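PDB 4F3N: uncharacterized ACR, COG1565 superfamily from Burkholderia thailandensis, which is of unknown function but probably acts as an S-adenosylmethionine-dependent methyltransferase, perhaps on protein arginines. Local coordinates for residues V225-G236 / V246-R254; Q313-R321 / G333-V341. One frame throughout, in Å; residues are numbered along the deposited sequence. Where two conformers were deposited one is given.

Contact 1: V225-G236 / V246-R254; sequences VAKQARGWCERG and VFADRPFAR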
loop_
_atom_site.group_PDB
_atom_site.type_symbol
_atom_site.label_atom_id
_atom_site.label_comp_id
_atom_site.label_asym_id
_atom_site.label_seq_id
_atom_site.Cartn_x
_atom_site.Cartn_y
_atom_site.Cartn_z
ATOM N N VAL A 225 -5.080 -5.206 -17.977
ATOM C CA VAL A 225 -6.054 -5.830 -18.857
ATOM C C VAL A 225 -6.617 -4.768 -19.777
ATOM O O VAL A 225 -6.760 -3.605 -19.371
ATOM C CB VAL A 225 -7.164 -6.531 -18.058
ATOM C CG1 VAL A 225 -6.576 -7.684 -17.239
ATOM C CG2 VAL A 225 -7.968 -5.557 -17.146
ATOM N N ALA A 226 -6.896 -5.145 -21.021
ATOM C CA ALA A 226 -7.336 -4.182 -22.022
ATOM C C ALA A 226 -8.562 -4.726 -22.730
ATOM O O ALA A 226 -8.606 -5.899 -23.092
ATOM C CB ALA A 226 -6.227 -3.925 -23.056
ATOM N N LYS A 227 -9.515 -3.850 -22.973
ATOM C CA LYS A 227 -10.770 -4.224 -23.653
ATOM C C LYS A 227 -10.625 -4.063 -25.135
ATOM O O LYS A 227 -10.526 -2.939 -25.632
ATOM C CB LYS A 227 -11.921 -3.349 -23.172
ATOM C CG LYS A 227 -13.272 -3.728 -23.813
ATOM C CD LYS A 227 -13.812 -5.039 -23.281
ATOM C CE LYS A 227 -15.147 -5.444 -23.931
ATOM N NZ LYS A 227 -16.192 -4.411 -23.754
ATOM N N GLN A 228 -10.583 -5.190 -25.837
ATOM C CA GLN A 228 -10.569 -5.255 -27.295
ATOM C C GLN A 228 -11.987 -5.525 -27.789
ATOM O O GLN A 228 -12.868 -5.953 -26.993
ATOM C CB GLN A 228 -9.655 -6.389 -27.787
ATOM C CG GLN A 228 -8.167 -6.114 -27.645
ATOM C CD GLN A 228 -7.297 -7.197 -28.261
ATOM O OE1 GLN A 228 -7.716 -8.356 -28.409
ATOM N NE2 GLN A 228 -6.079 -6.825 -28.634
ATOM N N ALA A 229 -12.216 -5.307 -29.079
ATOM C CA ALA A 229 -13.480 -5.667 -29.712
ATOM C C ALA A 229 -13.836 -7.108 -29.383
ATOM O O ALA A 229 -14.964 -7.396 -28.961
ATOM C CB ALA A 229 -13.369 -5.491 -31.217
ATOM N N ARG A 230 -12.851 -8.001 -29.561
ATOM C CA ARG A 230 -13.032 -9.438 -29.340
ATOM C C ARG A 230 -13.252 -9.814 -27.884
ATOM O O ARG A 230 -13.495 -10.987 -27.589
ATOM C CB ARG A 230 -11.823 -10.216 -29.875
ATOM N N GLY A 231 -13.142 -8.835 -26.977
ATOM C CA GLY A 231 -13.289 -9.045 -25.552
ATOM C C GLY A 231 -12.016 -8.629 -24.815
ATOM O O GLY A 231 -11.040 -8.145 -25.440
ATOM N N TRP A 232 -12.030 -8.840 -23.498
ATOM C CA TRP A 232 -10.866 -8.515 -22.650
ATOM C C TRP A 232 -9.683 -9.351 -22.988
ATOM O O TRP A 232 -9.824 -10.502 -23.368
ATOM C CB TRP A 232 -11.200 -8.707 -21.201
ATOM C CG TRP A 232 -12.144 -7.674 -20.676
ATOM C CD1 TRP A 232 -13.520 -7.773 -20.536
ATOM C CD2 TRP A 232 -11.795 -6.335 -20.209
ATOM N NE1 TRP A 232 -14.046 -6.615 -20.001
ATOM C CE2 TRP A 232 -13.056 -5.703 -19.796
ATOM C CE3 TRP A 232 -10.607 -5.609 -20.111
ATOM C CZ2 TRP A 232 -13.090 -4.413 -19.285
ATOM C CZ3 TRP A 232 -10.664 -4.316 -19.594
ATOM C CH2 TRP A 232 -11.871 -3.732 -19.199
ATOM N N CYS A 233 -8.498 -8.762 -22.888
ATOM C CA CYS A 233 -7.269 -9.518 -23.000
ATOM C C CYS A 233 -6.249 -8.979 -22.026
ATOM O O CYS A 233 -6.502 -7.995 -21.340
ATOM C CB CYS A 233 -6.719 -9.438 -24.386
ATOM S SG CYS A 233 -6.222 -7.797 -24.819
ATOM N N GLU A 234 -5.096 -9.627 -21.985
ATOM C CA GLU A 234 -4.048 -9.199 -21.060
ATOM C C GLU A 234 -3.045 -8.313 -21.775
ATOM O O GLU A 234 -2.579 -8.643 -22.870
ATOM C CB GLU A 234 -3.362 -10.402 -20.417
ATOM C CG GLU A 234 -2.330 -9.960 -19.380
ATOM C CD GLU A 234 -1.999 -10.973 -18.315
ATOM O OE1 GLU A 234 -2.319 -12.185 -18.468
ATOM O OE2 GLU A 234 -1.420 -10.525 -17.297
ATOM N N ARG A 235 -2.706 -7.192 -21.123
ATOM C CA ARG A 235 -1.673 -6.316 -21.542
ATOM C C ARG A 235 -0.380 -6.674 -20.781
ATOM O O ARG A 235 -0.287 -6.479 -19.582
ATOM C CB ARG A 235 -2.074 -4.873 -21.293
ATOM C CG ARG A 235 -0.987 -3.904 -21.744
ATOM C CD ARG A 235 -1.493 -2.507 -21.973
ATOM N NE ARG A 235 -2.368 -2.445 -23.138
ATOM C CZ ARG A 235 -2.852 -1.345 -23.706
ATOM N NH1 ARG A 235 -2.579 -0.126 -23.248
ATOM N NH2 ARG A 235 -3.641 -1.481 -24.758
ATOM N N GLY A 236 0.602 -7.184 -21.526
ATOM C CA GLY A 236 1.895 -7.536 -20.962
ATOM C C GLY A 236 2.992 -6.751 -21.596
ATOM O O GLY A 236 2.789 -5.644 -22.142
ATOM N N VAL A 246 7.864 -2.573 -24.751
ATOM C CA VAL A 246 6.593 -2.109 -25.329
ATOM C C VAL A 246 5.464 -2.875 -24.648
ATOM O O VAL A 246 5.663 -4.041 -24.307
ATOM C CB VAL A 246 6.547 -2.356 -26.854
ATOM C CG1 VAL A 246 6.524 -3.840 -27.224
ATOM C CG2 VAL A 246 5.351 -1.653 -27.464
ATOM N N PHE A 247 4.313 -2.233 -24.403
ATOM C CA PHE A 247 3.139 -3.021 -24.011
ATOM C C PHE A 247 2.670 -3.839 -25.213
ATOM O O PHE A 247 2.804 -3.395 -26.355
ATOM C CB PHE A 247 1.979 -2.123 -23.569
ATOM C CG PHE A 247 2.199 -1.416 -22.272
ATOM C CD1 PHE A 247 2.279 -2.129 -21.074
ATOM C CD2 PHE A 247 2.260 -0.046 -22.245
ATOM C CE1 PHE A 247 2.441 -1.449 -19.874
ATOM C CE2 PHE A 247 2.392 0.640 -21.057
ATOM C CZ PHE A 247 2.487 -0.066 -19.880
ATOM N N ALA A 248 2.094 -5.001 -24.948
ATOM C CA ALA A 248 1.597 -5.866 -25.992
ATOM C C ALA A 248 0.436 -6.610 -25.469
ATOM O O ALA A 248 0.516 -7.178 -24.381
ATOM C CB ALA A 248 2.665 -6.838 -26.473
ATOM N N ASP A 249 -0.653 -6.630 -26.239
ATOM C CA ASP A 249 -1.892 -7.245 -25.778
ATOM C C ASP A 249 -2.035 -8.663 -26.315
ATOM O O ASP A 249 -1.759 -8.892 -27.486
ATOM C CB ASP A 249 -3.064 -6.384 -26.218
ATOM C CG ASP A 249 -3.089 -5.047 -25.542
ATOM O OD1 ASP A 249 -2.618 -4.959 -24.399
ATOM O OD2 ASP A 249 -3.616 -4.088 -26.148
ATOM N N ARG A 250 -2.430 -9.605 -25.447
ATOM C CA ARG A 250 -2.546 -11.030 -25.809
ATOM C C ARG A 250 -3.803 -11.620 -25.205
ATOM O O ARG A 250 -4.167 -11.257 -24.093
ATOM C CB ARG A 250 -1.361 -11.783 -25.212
ATOM C CG ARG A 250 -0.842 -12.893 -26.076
ATOM C CD ARG A 250 0.545 -13.316 -25.638
ATOM N NE ARG A 250 0.470 -14.185 -24.473
ATOM C CZ ARG A 250 1.459 -14.985 -24.066
ATOM N NH1 ARG A 250 1.289 -15.729 -22.976
ATOM N NH2 ARG A 250 2.615 -15.043 -24.730
ATOM N N PRO A 251 -4.456 -12.571 -25.903
ATOM C CA PRO A 251 -5.567 -13.246 -25.250
ATOM C C PRO A 251 -5.146 -13.937 -23.962
ATOM O O PRO A 251 -3.990 -14.370 -23.830
ATOM C CB PRO A 251 -6.023 -14.298 -26.285
ATOM C CG PRO A 251 -5.456 -13.844 -27.573
ATOM C CD PRO A 251 -4.259 -12.998 -27.287
ATOM N N PHE A 252 -6.085 -14.043 -23.023
ATOM C CA PHE A 252 -5.839 -14.722 -21.757
ATOM C C PHE A 252 -5.473 -16.184 -21.974
ATOM O O PHE A 252 -5.982 -16.802 -22.900
ATOM C CB PHE A 252 -7.072 -14.590 -20.854
ATOM C CG PHE A 252 -7.198 -13.222 -20.248
ATOM C CD1 PHE A 252 -6.350 -12.835 -19.231
ATOM C CD2 PHE A 252 -8.125 -12.309 -20.728
ATOM C CE1 PHE A 252 -6.428 -11.564 -18.688
ATOM C CE2 PHE A 252 -8.218 -11.042 -20.179
ATOM C CZ PHE A 252 -7.370 -10.671 -19.159
ATOM N N ALA A 253 -4.540 -16.687 -21.168
ATOM C CA ALA A 253 -4.215 -18.112 -21.154
ATOM C C ALA A 253 -5.458 -18.827 -20.665
ATOM O O ALA A 253 -6.034 -19.652 -21.379
ATOM C CB ALA A 253 -3.035 -18.396 -20.235
ATOM N N ARG A 254 -5.877 -18.488 -19.445
ATOM C CA ARG A 254 -7.104 -19.012 -18.872
ATOM C C ARG A 254 -8.265 -18.169 -19.389
ATOM O O ARG A 254 -8.536 -17.091 -18.859
ATOM C CB ARG A 254 -7.038 -18.972 -17.336
HETATM O O HOH W 1 -4.205 -8.895 -29.064
HETATM O O HOH W 2 -8.601 -13.015 -23.848
HETATM O O HOH W 3 -2.595 -14.194 -20.058
#

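Contact 2: Q313-R321 / G333-V341; sequences QGTLMCHYR and GLQDITAHV. With SO4 (sulfate ion), chain B.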
loop_
_atom_site.group_PDB
_atom_site.type_symbol
_atom_site.label_atom_id
_atom_site.label_comp_id
_atom_site.label_asym_id
_atom_site.label_seq_id
_atom_site.Cartn_x
_atom_site.Cartn_y
_atom_site.Cartn_z
ATOM N N GLN A 313 -8.035 4.781 -18.529
ATOM C CA GLN A 313 -6.612 4.485 -18.554
ATOM C C GLN A 313 -6.166 3.904 -17.210
ATOM O O GLN A 313 -4.986 3.757 -16.957
ATOM C CB GLN A 313 -5.805 5.729 -18.925
ATOM C CG GLN A 313 -6.057 6.231 -20.361
ATOM C CD GLN A 313 -5.544 7.647 -20.609
ATOM O OE1 GLN A 313 -4.458 8.013 -20.161
ATOM N NE2 GLN A 313 -6.324 8.449 -21.339
ATOM N N GLY A 314 -7.122 3.537 -16.367
ATOM C CA GLY A 314 -6.821 2.910 -15.086
ATOM C C GLY A 314 -6.166 3.886 -14.129
ATOM O O GLY A 314 -6.392 5.114 -14.213
ATOM N N THR A 315 -5.331 3.342 -13.242
ATOM C CA THR A 315 -4.696 4.128 -12.188
ATOM C C THR A 315 -3.181 3.991 -12.104
ATOM O O THR A 315 -2.566 4.631 -11.246
ATOM C CB THR A 315 -5.270 3.780 -10.814
ATOM O OG1 THR A 315 -4.810 2.459 -10.394
ATOM C CG2 THR A 315 -6.796 3.871 -10.856
ATOM N N LEU A 316 -2.563 3.223 -13.004
ATOM C CA LEU A 316 -1.112 3.023 -12.913
ATOM C C LEU A 316 -0.401 4.359 -12.944
ATOM O O LEU A 316 -0.725 5.218 -13.776
ATOM C CB LEU A 316 -0.617 2.156 -14.074
ATOM C CG LEU A 316 0.768 1.560 -13.874
ATOM C CD1 LEU A 316 0.664 0.405 -12.873
ATOM C CD2 LEU A 316 1.354 1.085 -15.204
ATOM N N MET A 317 0.555 4.549 -12.044
ATOM C CA MET A 317 1.310 5.787 -12.027
ATOM C C MET A 317 2.716 5.493 -11.557
ATOM O O MET A 317 2.929 4.695 -10.656
ATOM C CB MET A 317 0.652 6.833 -11.139
ATOM C CG MET A 317 1.131 8.266 -11.374
ATOM S SD MET A 317 0.983 8.930 -13.057
ATOM C CE MET A 317 -0.676 8.486 -13.613
ATOM N N CYS A 318 3.669 6.151 -12.213
ATOM C CA CYS A 318 5.073 6.017 -11.931
ATOM C C CYS A 318 5.622 7.343 -11.403
ATOM O O CYS A 318 5.100 8.415 -11.730
ATOM C CB CYS A 318 5.822 5.601 -13.197
ATOM S SG CYS A 318 5.082 4.166 -14.016
ATOM N N HIS A 319 6.659 7.255 -10.583
ATOM C CA HIS A 319 7.286 8.437 -10.013
ATOM C C HIS A 319 8.757 8.337 -10.190
ATOM O O HIS A 319 9.381 7.480 -9.595
ATOM C CB HIS A 319 6.950 8.564 -8.528
ATOM C CG HIS A 319 5.482 8.509 -8.255
ATOM N ND1 HIS A 319 4.834 7.342 -8.063
ATOM C CD2 HIS A 319 4.529 9.505 -8.191
ATOM C CE1 HIS A 319 3.520 7.594 -7.879
ATOM N NE2 HIS A 319 3.334 8.903 -7.950
ATOM N N TYR A 320 9.305 9.254 -10.982
ATOM C CA TYR A 320 10.730 9.309 -11.254
ATOM C C TYR A 320 11.232 10.691 -10.829
ATOM O O TYR A 320 10.811 11.699 -11.401
ATOM C CB TYR A 320 10.982 9.053 -12.736
ATOM C CG TYR A 320 12.444 9.178 -13.134
ATOM C CD1 TYR A 320 13.403 8.359 -12.580
ATOM C CD2 TYR A 320 12.866 10.168 -14.012
ATOM C CE1 TYR A 320 14.753 8.476 -12.919
ATOM C CE2 TYR A 320 14.200 10.278 -14.359
ATOM C CZ TYR A 320 15.148 9.460 -13.798
ATOM O OH TYR A 320 16.504 9.594 -14.157
ATOM N N ARG A 321 12.124 10.699 -9.836
ATOM C CA ARG A 321 12.642 11.944 -9.240
ATOM C C ARG A 321 11.442 12.818 -8.859
ATOM O O ARG A 321 11.325 13.974 -9.289
ATOM C CB ARG A 321 13.582 12.661 -10.197
ATOM C CG ARG A 321 14.778 11.810 -10.615
ATOM C CD ARG A 321 15.472 12.416 -11.805
ATOM N NE ARG A 321 16.330 13.568 -11.484
ATOM C CZ ARG A 321 17.668 13.544 -11.381
ATOM N NH1 ARG A 321 18.351 12.418 -11.534
ATOM N NH2 ARG A 321 18.340 14.677 -11.139
ATOM N N GLY A 333 14.180 0.183 -12.170
ATOM C CA GLY A 333 14.941 0.139 -10.922
ATOM C C GLY A 333 15.117 1.500 -10.282
ATOM O O GLY A 333 15.542 1.576 -9.107
ATOM N N LEU A 334 14.868 2.589 -11.021
ATOM C CA LEU A 334 15.103 3.944 -10.502
ATOM C C LEU A 334 13.831 4.748 -10.284
ATOM O O LEU A 334 13.882 5.915 -9.883
ATOM C CB LEU A 334 16.042 4.729 -11.418
ATOM C CG LEU A 334 17.370 4.062 -11.759
ATOM C CD1 LEU A 334 18.205 4.993 -12.658
ATOM C CD2 LEU A 334 18.151 3.685 -10.500
ATOM N N GLN A 335 12.668 4.141 -10.558
ATOM C CA GLN A 335 11.417 4.784 -10.290
ATOM C C GLN A 335 10.435 3.801 -9.634
ATOM O O GLN A 335 10.575 2.576 -9.769
ATOM C CB GLN A 335 10.818 5.388 -11.581
ATOM C CG GLN A 335 10.412 4.353 -12.635
ATOM C CD GLN A 335 9.563 4.946 -13.743
ATOM O OE1 GLN A 335 9.551 6.169 -13.975
ATOM N NE2 GLN A 335 8.836 4.077 -14.464
ATOM N N ASP A 336 9.464 4.385 -8.940
ATOM C CA ASP A 336 8.353 3.679 -8.294
ATOM C C ASP A 336 7.309 3.383 -9.368
ATOM O O ASP A 336 7.176 4.130 -10.318
ATOM C CB ASP A 336 7.729 4.657 -7.271
ATOM C CG ASP A 336 6.899 4.001 -6.243
ATOM O OD1 ASP A 336 6.736 2.764 -6.279
ATOM O OD2 ASP A 336 6.408 4.763 -5.375
ATOM N N ILE A 337 6.561 2.299 -9.189
ATOM C CA ILE A 337 5.397 1.996 -10.016
ATOM C C ILE A 337 4.295 1.590 -9.034
ATOM O O ILE A 337 4.516 0.705 -8.194
ATOM C CB ILE A 337 5.621 0.819 -11.008
ATOM C CG1 ILE A 337 6.854 1.076 -11.924
ATOM C CG2 ILE A 337 4.345 0.630 -11.847
ATOM C CD1 ILE A 337 7.292 -0.125 -12.766
ATOM N N THR A 338 3.149 2.272 -9.063
ATOM C CA THR A 338 2.072 1.936 -8.131
ATOM C C THR A 338 0.763 1.888 -8.892
ATOM O O THR A 338 0.642 2.391 -9.977
ATOM C CB THR A 338 1.904 2.981 -6.980
ATOM O OG1 THR A 338 1.595 4.263 -7.535
ATOM C CG2 THR A 338 3.160 3.087 -6.140
ATOM N N ALA A 339 -0.226 1.264 -8.296
ATOM C CA ALA A 339 -1.576 1.326 -8.802
ATOM C C ALA A 339 -2.445 1.628 -7.606
ATOM O O ALA A 339 -2.090 1.284 -6.506
ATOM C CB ALA A 339 -1.997 -0.002 -9.381
ATOM N N HIS A 340 -3.589 2.242 -7.814
ATOM C CA HIS A 340 -4.540 2.433 -6.708
ATOM C C HIS A 340 -5.113 1.106 -6.294
ATOM O O HIS A 340 -5.016 0.111 -7.018
ATOM C CB HIS A 340 -5.652 3.345 -7.156
ATOM C CG HIS A 340 -5.270 4.795 -7.271
ATOM N ND1 HIS A 340 -4.047 5.236 -7.754
ATOM C CD2 HIS A 340 -6.000 5.930 -6.973
ATOM C CE1 HIS A 340 -4.024 6.579 -7.717
ATOM N NE2 HIS A 340 -5.217 7.009 -7.257
ATOM N N VAL A 341 -5.692 1.047 -5.105
ATOM C CA VAL A 341 -6.244 -0.149 -4.582
ATOM C C VAL A 341 -7.725 -0.252 -4.889
ATOM O O VAL A 341 -8.473 0.741 -4.792
ATOM C CB VAL A 341 -5.989 -0.180 -3.050
ATOM C CG1 VAL A 341 -6.706 -1.337 -2.387
ATOM C CG2 VAL A 341 -4.497 -0.196 -2.797
HETATM S S SO4 B . 15.793 17.029 -10.399
HETATM O O1 SO4 B . 16.676 16.916 -11.598
HETATM O O2 SO4 B . 15.059 18.316 -10.390
HETATM O O3 SO4 B . 14.820 15.898 -10.458
HETATM O O4 SO4 B . 16.562 16.931 -9.123
HETATM O O HOH W 4 -1.365 4.783 -8.801
HETATM O O HOH W 5 13.265 8.259 -8.710
#

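Contact 1: V225-G236 / V246-R254
R235 and D249 face each other across an antiparallel hairpin at the margin of the molecule, where strand 231-239 turns back into strand 245-250. They form a non-hydrogen-bonded pair, CA to CA 4.3 Å, and their side chains close a two-pronged salt bridge. R235 NE reaches D249 OD1 at 2.8 Å and R235 NH2 reaches D249 OD2 at 3.0 Å. Both oxygens use their syn lone pairs, and the guanidinium and carboxylate planes are only 17° apart, so the arginine's rotation is fixed by two separate bonds. D249 is brought in by a chi1 of -67°, which lays its carboxylate beside its own backbone N and over toward the arginine. F247 crosses the R235 chain at about a right angle, its CD1 against R235 CG at 3.8 Å.

To either side of this pair, E234 with R250 and G236 with A248 are hydrogen-bonded pairs, each joined by two backbone bonds. Strands 223-228, 231-239 and 245-250 thus follow one another as a beta meander, its first two strands joined by a type I turn from Q228 to G231. W75 sits by the face that carries E234, A248 and R250: it donates to A248 O and makes a cation-pi contact with R250, while the E234 carboxylate is held by R223.

Farther on, F252 folds its ring back over the meander. Its CE2 lies 3.3 Å from C233 CA, E234 N stands over one face, and V225 CG1 meets the edge at CZ, 3.6 Å away. A water accepts from F252 N and donates to W232 O. C233 CB is also pressed close to the second strand, 3.1 Å from R250 O.

Contact 2: Q313-R321 / G333-V341
T315 OG1 is held twice: H340 N donates to it at 2.9 Å, and Y306 OH makes a further hydrogen bond. With a chi1 of 72° the hydroxyl lies between T315's own backbone N and carbonyl carbon, turned to meet the H340 amide. H340 in turn lays its ring obliquely against T315 CB, and a water in the ring plane joins H340 ND1 at 2.9 Å to T315 O at 2.7 Å.

The two chains run antiparallel as neighbouring strands of a small mixed sheet, between 300-301 and 324-325. M317 with T338 and H319 with D336 are hydrogen-bonded pairs; in the second the bonds are longer, H319 N to D336 O and D336 N to H319 O both 3.2 Å. C318 and I337 make the non-hydrogen-bonded pair between them, on an apolar face where L316 CD1 touches I337 CG2 at 3.8 Å. Farther along, the Q335 amide, bound by H325 and D327, packs its NE2 and OE1 against C318 CB and Y320 CB. R321 grips a sulfate, probably from the crystallisation liquor, through NE and NH2.

The other face bears H319, D336 and T338. The H319 ring and the D336 carboxylate run alongside each other in one direction, their planes 47° apart, while T338 OG1 sits at the edge of the imidazole. The H319 side chain lies about 7 Å from that of T113, which binds S-adenosylhomocysteine in another structure of this protein, not here. H319 ND1, buried without a partner in the model 4.0 Å from D336 OD2, leaves a polar imidazole nitrogen probably near that pocket.

How the contacts relate
Along the chain the contacts come in series, neither nested nor crossed. Contact 1 comes first, closing the nine residues 237-245 at the end of the hairpin; contact 2 follows, closing the longer excursion 322-332. Contact 1 belongs to the peripheral antiparallel sheet, contact 2 to a small sheet nearer the middle of the molecule. Their centres lie 20 Å apart and their nearest atoms about 5 Å, without touching; other residues link them. F329, in the loop that contact 2 closes, packs its ring against F247 of contact 1. Strand 271-274, paired with 223-228 in the peripheral sheet, sends E273 to accept from the backbone N atoms of T315 and L316.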